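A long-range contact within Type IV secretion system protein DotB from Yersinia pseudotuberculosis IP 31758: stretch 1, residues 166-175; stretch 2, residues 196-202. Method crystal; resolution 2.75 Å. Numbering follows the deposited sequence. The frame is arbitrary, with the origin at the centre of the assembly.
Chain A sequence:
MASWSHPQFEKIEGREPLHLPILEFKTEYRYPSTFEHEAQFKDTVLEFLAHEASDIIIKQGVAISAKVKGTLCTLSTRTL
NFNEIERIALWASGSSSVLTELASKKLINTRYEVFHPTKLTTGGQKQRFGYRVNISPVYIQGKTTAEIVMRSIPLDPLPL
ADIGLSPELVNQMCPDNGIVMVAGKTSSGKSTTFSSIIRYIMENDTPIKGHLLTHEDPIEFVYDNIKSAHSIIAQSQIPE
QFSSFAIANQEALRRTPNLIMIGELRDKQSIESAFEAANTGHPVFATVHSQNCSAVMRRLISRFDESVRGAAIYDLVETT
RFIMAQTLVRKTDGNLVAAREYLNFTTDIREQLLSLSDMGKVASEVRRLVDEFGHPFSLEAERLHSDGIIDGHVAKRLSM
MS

Stretch 1 (166-175) SPELVNQMCP
Stretch 2 196-202: SIIRYIM

Two segments of one chain, at least 23 residues apart in sequence wherever they touch, pack with the helix of the first, 167-172, nearly perpendicular to that of the second, and the loop after it, Met 173 and Cys 174, adding contacts. Residues 196-202 lie within a longer helix that extends beyond both ends of the stretch. The axes cross at -91° and approach to 10.7 Å, a spacing filled by side chains. The register is set by three CA-CA distances: Pro 167 to Tyr 200 at 8.4 Å, Val 170 to Ile 197 at 6.6 Å, and Cys 174 to Ile 201 at 7.7 Å. In all, 352 Å² is buried, summed over both sides. Val 170, Met 173, Cys 174, Ile 197 and Ile 201 are buried, while Pro 167 and Asn 171 are exposed.

Ser 166 makes no contact across the interface but starts the helix. With phi/psi of -82/148 and chi1 in p (69°), it occupies the N-cap, and Ser 166 OG accepts from Leu 169 N at 3.2 Å, with an angle of 150° at the hydrogen. Ser 166 O accepts from Val 170 N at 3.1 Å, opening the helical ladder. Pro 167 follows at -49/-43; its ring-restricted phi suits a first helical turn, where no backbone NH is needed for the ladder. Its ring is C-gamma exo, and Pro 167 CB lies 4.1 Å from Tyr 200 OH and 4.4 Å from Tyr 200 CE1, a peripheral contact.

Glu 168 (-52/-43, chi1 t) points away, and Leu 169 (-72/-44; t, p) is out of reach. Val 170, at -71/-27, points toward the partner helix with chi1 m (-49°). Its branched, compact side chain serves two neighbours: Val 170 CG2 sits over one face of the Tyr 200 ring, 3.2 Å from Tyr 200 CE2, while Val 170 CG1 is 4.3 Å from Ile 197 CG1.

Asn 171, at -55/-42, sets out sideways, but with chi1 m (-71°) and chi2 -22° its end comes nearer. Asn 171 OD1 accepts a hydrogen bond from Tyr 200 OH at 2.6 Å, lying near the ring plane at the edge. Tyr 200, at -51/-47 with chi1 t (177°) and chi2 73°, has the largest covered area, 89 Å². It suits its place because the ring supplies an apolar face to Val 170 and the hydroxyl reaches the amide oxygen. In its helix, Tyr 200 N bonds Ser 196 O and Ile 201 N bonds Ile 197 O, both at 2.9 Å.

Gln 172 (-60/-34; m, t) stays clear. Met 173 is the first residue to leave helical phi/psi, at -87/7, and Met 173 N makes a weak bond to Val 170 O at 2.8 Å. The m, t, p side chain places Met 173 CE 3.3 Å from Ile 197 CD1. Ile 197, at -59/-35 with chi1 m and chi2 t, points toward stretch 1 and gives 78 Å² to the contact.

Cys 174, at -120/64 and chi1 m (-61°), closes the interface. Its one-carbon side chain points toward the partner helix, and Cys 174 SG lies 3.4 Å from Ile 201 CG1 and 4.0 Å from Ile 197 CG2. Ile 201, at -59/-50, leaves its backbone sideways, but with chi1 m (-81°) and chi2 t its end comes nearer. Pro 175, at -71/147, is out of reach.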

ATOM      1  N   SER A 166     -11.448 -50.323  15.288  1.00 83.76           N
ATOM      2  CA  SER A 166     -11.577 -51.638  14.688  1.00 87.61           C
ATOM      3  C   SER A 166     -11.376 -51.556  13.170  1.00 89.48           C
ATOM      4  O   SER A 166     -11.710 -50.541  12.555  1.00 96.38           O
ATOM      5  CB  SER A 166     -12.956 -52.197  14.977  1.00 91.54           C
ATOM      6  OG  SER A 166     -13.961 -51.492  14.278  1.00 93.41           O
ATOM      7  N   PRO A 167     -10.820 -52.594  12.564  1.00 88.71           N
ATOM      8  CA  PRO A 167     -10.785 -52.655  11.103  1.00 90.20           C
ATOM      9  C   PRO A 167     -12.131 -52.359  10.432  1.00 93.33           C
ATOM     10  O   PRO A 167     -12.183 -51.595   9.459  1.00 98.51           O
ATOM     11  CB  PRO A 167     -10.308 -54.083  10.807  1.00 91.73           C
ATOM     12  CG  PRO A 167      -9.512 -54.452  12.004  1.00 91.83           C
ATOM     13  CD  PRO A 167     -10.183 -53.772  13.170  1.00 91.84           C
ATOM     14  N   GLU A 168     -13.220 -52.921  10.971  1.00 95.47           N
ATOM     15  CA  GLU A 168     -14.537 -52.645  10.416  1.00 94.85           C
ATOM     16  C   GLU A 168     -14.801 -51.127  10.291  1.00 90.14           C
ATOM     17  O   GLU A 168     -15.301 -50.675   9.270  1.00 96.97           O
ATOM     18  CB  GLU A 168     -15.620 -53.303  11.279  1.00 98.63           C
ATOM     19  CG  GLU A 168     -17.004 -53.309  10.643  1.00103.38           C
ATOM     20  CD  GLU A 168     -17.923 -54.349  11.215  1.00108.84           C
ATOM     21  OE1 GLU A 168     -17.424 -55.361  11.761  1.00114.70           O
ATOM     22  OE2 GLU A 168     -19.156 -54.167  11.081  1.00110.11           O
ATOM     23  N   LEU A 169     -14.424 -50.380  11.307  1.00 83.61           N
ATOM     24  CA  LEU A 169     -14.699 -48.948  11.301  1.00 81.07           C
ATOM     25  C   LEU A 169     -13.822 -48.199  10.320  1.00 77.30           C
ATOM     26  O   LEU A 169     -14.301 -47.326   9.581  1.00 76.29           O
ATOM     27  CB  LEU A 169     -14.560 -48.355  12.719  1.00 79.12           C
ATOM     28  CG  LEU A 169     -14.871 -46.886  12.863  1.00 77.23           C
ATOM     29  CD1 LEU A 169     -16.212 -46.523  12.210  1.00 81.89           C
ATOM     30  CD2 LEU A 169     -14.879 -46.512  14.353  1.00 77.25           C
ATOM     31  N   VAL A 170     -12.529 -48.520  10.295  1.00 74.49           N
ATOM     32  CA  VAL A 170     -11.604 -47.786   9.420  1.00 75.53           C
ATOM     33  C   VAL A 170     -11.843 -48.120   7.945  1.00 75.84           C
ATOM     34  O   VAL A 170     -11.608 -47.288   7.082  1.00 78.38           O
ATOM     35  CB  VAL A 170     -10.143 -48.049   9.826  1.00 76.30           C
ATOM     36  CG1 VAL A 170      -9.965 -47.863  11.320  1.00 77.32           C
ATOM     37  CG2 VAL A 170      -9.701 -49.424   9.402  1.00 80.01           C
ATOM     38  N   ASN A 171     -12.359 -49.325   7.669  1.00 76.17           N
ATOM     39  CA  ASN A 171     -12.876 -49.609   6.335  1.00 77.16           C
ATOM     40  C   ASN A 171     -13.921 -48.584   5.910  1.00 74.89           C
ATOM     41  O   ASN A 171     -13.930 -48.139   4.761  1.00 74.46           O
ATOM     42  CB  ASN A 171     -13.452 -51.023   6.294  1.00 82.38           C
ATOM     43  CG  ASN A 171     -12.374 -52.091   6.352  1.00 86.51           C
ATOM     44  OD1 ASN A 171     -11.210 -51.852   6.021  1.00 88.02           O
ATOM     45  ND2 ASN A 171     -12.760 -53.281   6.798  1.00 90.98           N
ATOM     46  N   GLN A 172     -14.800 -48.201   6.824  1.00 74.02           N
ATOM     47  CA  GLN A 172     -15.716 -47.100   6.560  1.00 74.07           C
ATOM     48  C   GLN A 172     -14.962 -45.805   6.270  1.00 71.99           C
ATOM     49  O   GLN A 172     -15.379 -44.984   5.445  1.00 71.10           O
ATOM     50  CB  GLN A 172     -16.688 -46.891   7.709  1.00 76.38           C
ATOM     51  CG  GLN A 172     -17.565 -48.093   8.023  1.00 79.17           C
ATOM     52  CD  GLN A 172     -18.575 -47.794   9.116  1.00 80.92           C
ATOM     53  OE1 GLN A 172     -19.062 -46.686   9.264  1.00 80.26           O
ATOM     54  NE2 GLN A 172     -18.909 -48.807   9.895  1.00 87.20           N
ATOM     55  N   MET A 173     -13.814 -45.628   6.926  1.00 70.05           N
ATOM     56  CA  MET A 173     -13.044 -44.386   6.815  1.00 67.50           C
ATOM     57  C   MET A 173     -12.056 -44.385   5.631  1.00 66.71           C
ATOM     58  O   MET A 173     -11.298 -43.463   5.485  1.00 68.61           O
ATOM     59  CB  MET A 173     -12.293 -44.127   8.118  1.00 67.77           C
ATOM     60  CG  MET A 173     -13.197 -43.833   9.297  1.00 68.14           C
ATOM     61  SD  MET A 173     -12.299 -43.420  10.800  1.00 71.39           S
ATOM     62  CE  MET A 173     -11.671 -41.788  10.356  1.00 70.09           C
ATOM     63  N   CYS A 174     -12.118 -45.425   4.788  1.00 68.74           N
ATOM     64  CA  CYS A 174     -11.286 -45.518   3.606  1.00 72.59           C
ATOM     65  C   CYS A 174     -12.131 -45.596   2.340  1.00 72.62           C
ATOM     66  O   CYS A 174     -12.097 -46.596   1.623  1.00 78.18           O
ATOM     67  CB  CYS A 174     -10.358 -46.746   3.700  1.00 74.79           C
ATOM     68  SG  CYS A 174      -9.234 -46.712   5.102  1.00 80.78           S
ATOM     69  N   PRO A 175     -12.886 -44.540   2.049  1.00 72.03           N
ATOM     70  CA  PRO A 175     -13.484 -44.430   0.709  1.00 71.13           C
ATOM     71  C   PRO A 175     -12.408 -44.128  -0.321  1.00 74.53           C
ATOM     72  O   PRO A 175     -11.437 -43.428  -0.056  1.00 81.32           O
ATOM     73  CB  PRO A 175     -14.465 -43.253   0.850  1.00 71.73           C
ATOM     74  CG  PRO A 175     -13.906 -42.448   1.996  1.00 72.52           C
ATOM     75  CD  PRO A 175     -13.286 -43.432   2.939  1.00 74.31           C
ATOM     76  N   SER A 196      -2.462 -43.993  11.969  1.00 62.42           N
ATOM     77  CA  SER A 196      -2.878 -45.398  12.080  1.00 63.36           C
ATOM     78  C   SER A 196      -3.698 -45.810  10.868  1.00 64.39           C
ATOM     79  O   SER A 196      -3.446 -46.853  10.265  1.00 64.67           O
ATOM     80  CB  SER A 196      -3.667 -45.608  13.376  1.00 63.10           C
ATOM     81  OG  SER A 196      -2.805 -45.571  14.498  1.00 62.85           O
ATOM     82  N   ILE A 197      -4.676 -44.995  10.492  1.00 63.18           N
ATOM     83  CA  ILE A 197      -5.516 -45.323   9.339  1.00 62.08           C
ATOM     84  C   ILE A 197      -4.669 -45.469   8.059  1.00 60.06           C
ATOM     85  O   ILE A 197      -4.936 -46.311   7.218  1.00 65.68           O
ATOM     86  CB  ILE A 197      -6.636 -44.284   9.152  1.00 61.05           C
ATOM     87  CG1 ILE A 197      -7.630 -44.348  10.305  1.00 62.40           C
ATOM     88  CG2 ILE A 197      -7.345 -44.504   7.825  1.00 59.51           C
ATOM     89  CD1 ILE A 197      -8.880 -43.509  10.115  1.00 62.40           C
ATOM     90  N   ILE A 198      -3.626 -44.660   7.940  1.00 56.37           N
ATOM     91  CA  ILE A 198      -2.786 -44.688   6.757  1.00 57.66           C
ATOM     92  C   ILE A 198      -1.882 -45.942   6.750  1.00 60.21           C
ATOM     93  O   ILE A 198      -1.664 -46.537   5.697  1.00 61.76           O
ATOM     94  CB  ILE A 198      -1.972 -43.392   6.628  1.00 55.08           C
ATOM     95  CG1 ILE A 198      -2.888 -42.230   6.275  1.00 54.84           C
ATOM     96  CG2 ILE A 198      -0.882 -43.531   5.587  1.00 53.95           C
ATOM     97  CD1 ILE A 198      -2.244 -40.866   6.211  1.00 53.25           C
ATOM     98  N   ARG A 199      -1.346 -46.322   7.905  1.00 60.62           N
ATOM     99  CA  ARG A 199      -0.578 -47.532   8.001  1.00 65.25           C
ATOM    100  C   ARG A 199      -1.451 -48.741   7.687  1.00 66.74           C
ATOM    101  O   ARG A 199      -1.036 -49.685   6.981  1.00 65.77           O
ATOM    102  CB  ARG A 199       0.084 -47.658   9.368  1.00 66.81           C
ATOM    103  CG  ARG A 199      -0.698 -48.451  10.394  1.00 69.59           C
ATOM    104  CD  ARG A 199       0.186 -48.971  11.480  1.00 71.65           C
ATOM    105  NE  ARG A 199       0.991 -50.128  11.061  1.00 74.84           N
ATOM    106  CZ  ARG A 199       1.641 -50.924  11.906  1.00 74.64           C
ATOM    107  NH1 ARG A 199       1.631 -50.689  13.212  1.00 73.93           N
ATOM    108  NH2 ARG A 199       2.298 -51.971  11.454  1.00 75.30           N
ATOM    109  N   TYR A 200      -2.653 -48.800   8.259  1.00 67.87           N
ATOM    110  CA  TYR A 200      -3.632 -49.801   7.863  1.00 69.36           C
ATOM    111  C   TYR A 200      -3.835 -49.820   6.351  1.00 70.72           C
ATOM    112  O   TYR A 200      -3.796 -50.884   5.721  1.00 75.46           O
ATOM    113  CB  TYR A 200      -4.962 -49.552   8.575  1.00 70.51           C
ATOM    114  CG  TYR A 200      -6.063 -50.502   8.155  1.00 72.16           C
ATOM    115  CD1 TYR A 200      -6.061 -51.845   8.559  1.00 73.81           C
ATOM    116  CD2 TYR A 200      -7.138 -50.046   7.389  1.00 71.94           C
ATOM    117  CE1 TYR A 200      -7.057 -52.698   8.175  1.00 78.60           C
ATOM    118  CE2 TYR A 200      -8.134 -50.898   6.973  1.00 74.15           C
ATOM    119  CZ  TYR A 200      -8.105 -52.231   7.385  1.00 78.77           C
ATOM    120  OH  TYR A 200      -9.128 -53.087   7.039  1.00 80.71           O
ATOM    121  N   ILE A 201      -4.012 -48.641   5.756  1.00 68.42           N
ATOM    122  CA  ILE A 201      -4.248 -48.562   4.321  1.00 65.97           C
ATOM    123  C   ILE A 201      -3.095 -49.186   3.553  1.00 64.88           C
ATOM    124  O   ILE A 201      -3.305 -50.042   2.679  1.00 64.18           O
ATOM    125  CB  ILE A 201      -4.498 -47.100   3.883  1.00 65.06           C
ATOM    126  CG1 ILE A 201      -5.943 -46.707   4.161  1.00 64.48           C
ATOM    127  CG2 ILE A 201      -4.169 -46.907   2.409  1.00 64.78           C
ATOM    128  CD1 ILE A 201      -6.267 -45.287   3.748  1.00 63.49           C
ATOM    129  N   MET A 202      -1.875 -48.788   3.869  1.00 64.31           N
ATOM    130  CA  MET A 202      -0.697 -49.319   3.171  1.00 66.06           C
ATOM    131  C   MET A 202      -0.561 -50.837   3.375  1.00 66.42           C
ATOM    132  O   MET A 202      -0.245 -51.552   2.434  1.00 66.58           O
ATOM    133  CB  MET A 202       0.564 -48.615   3.650  1.00 65.40           C
ATOM    134  CG  MET A 202       0.633 -47.153   3.345  1.00 66.28           C
ATOM    135  SD  MET A 202       2.105 -46.359   4.015  1.00 71.75           S
ATOM    136  CE  MET A 202       3.331 -46.954   2.836  1.00 68.59           C
TER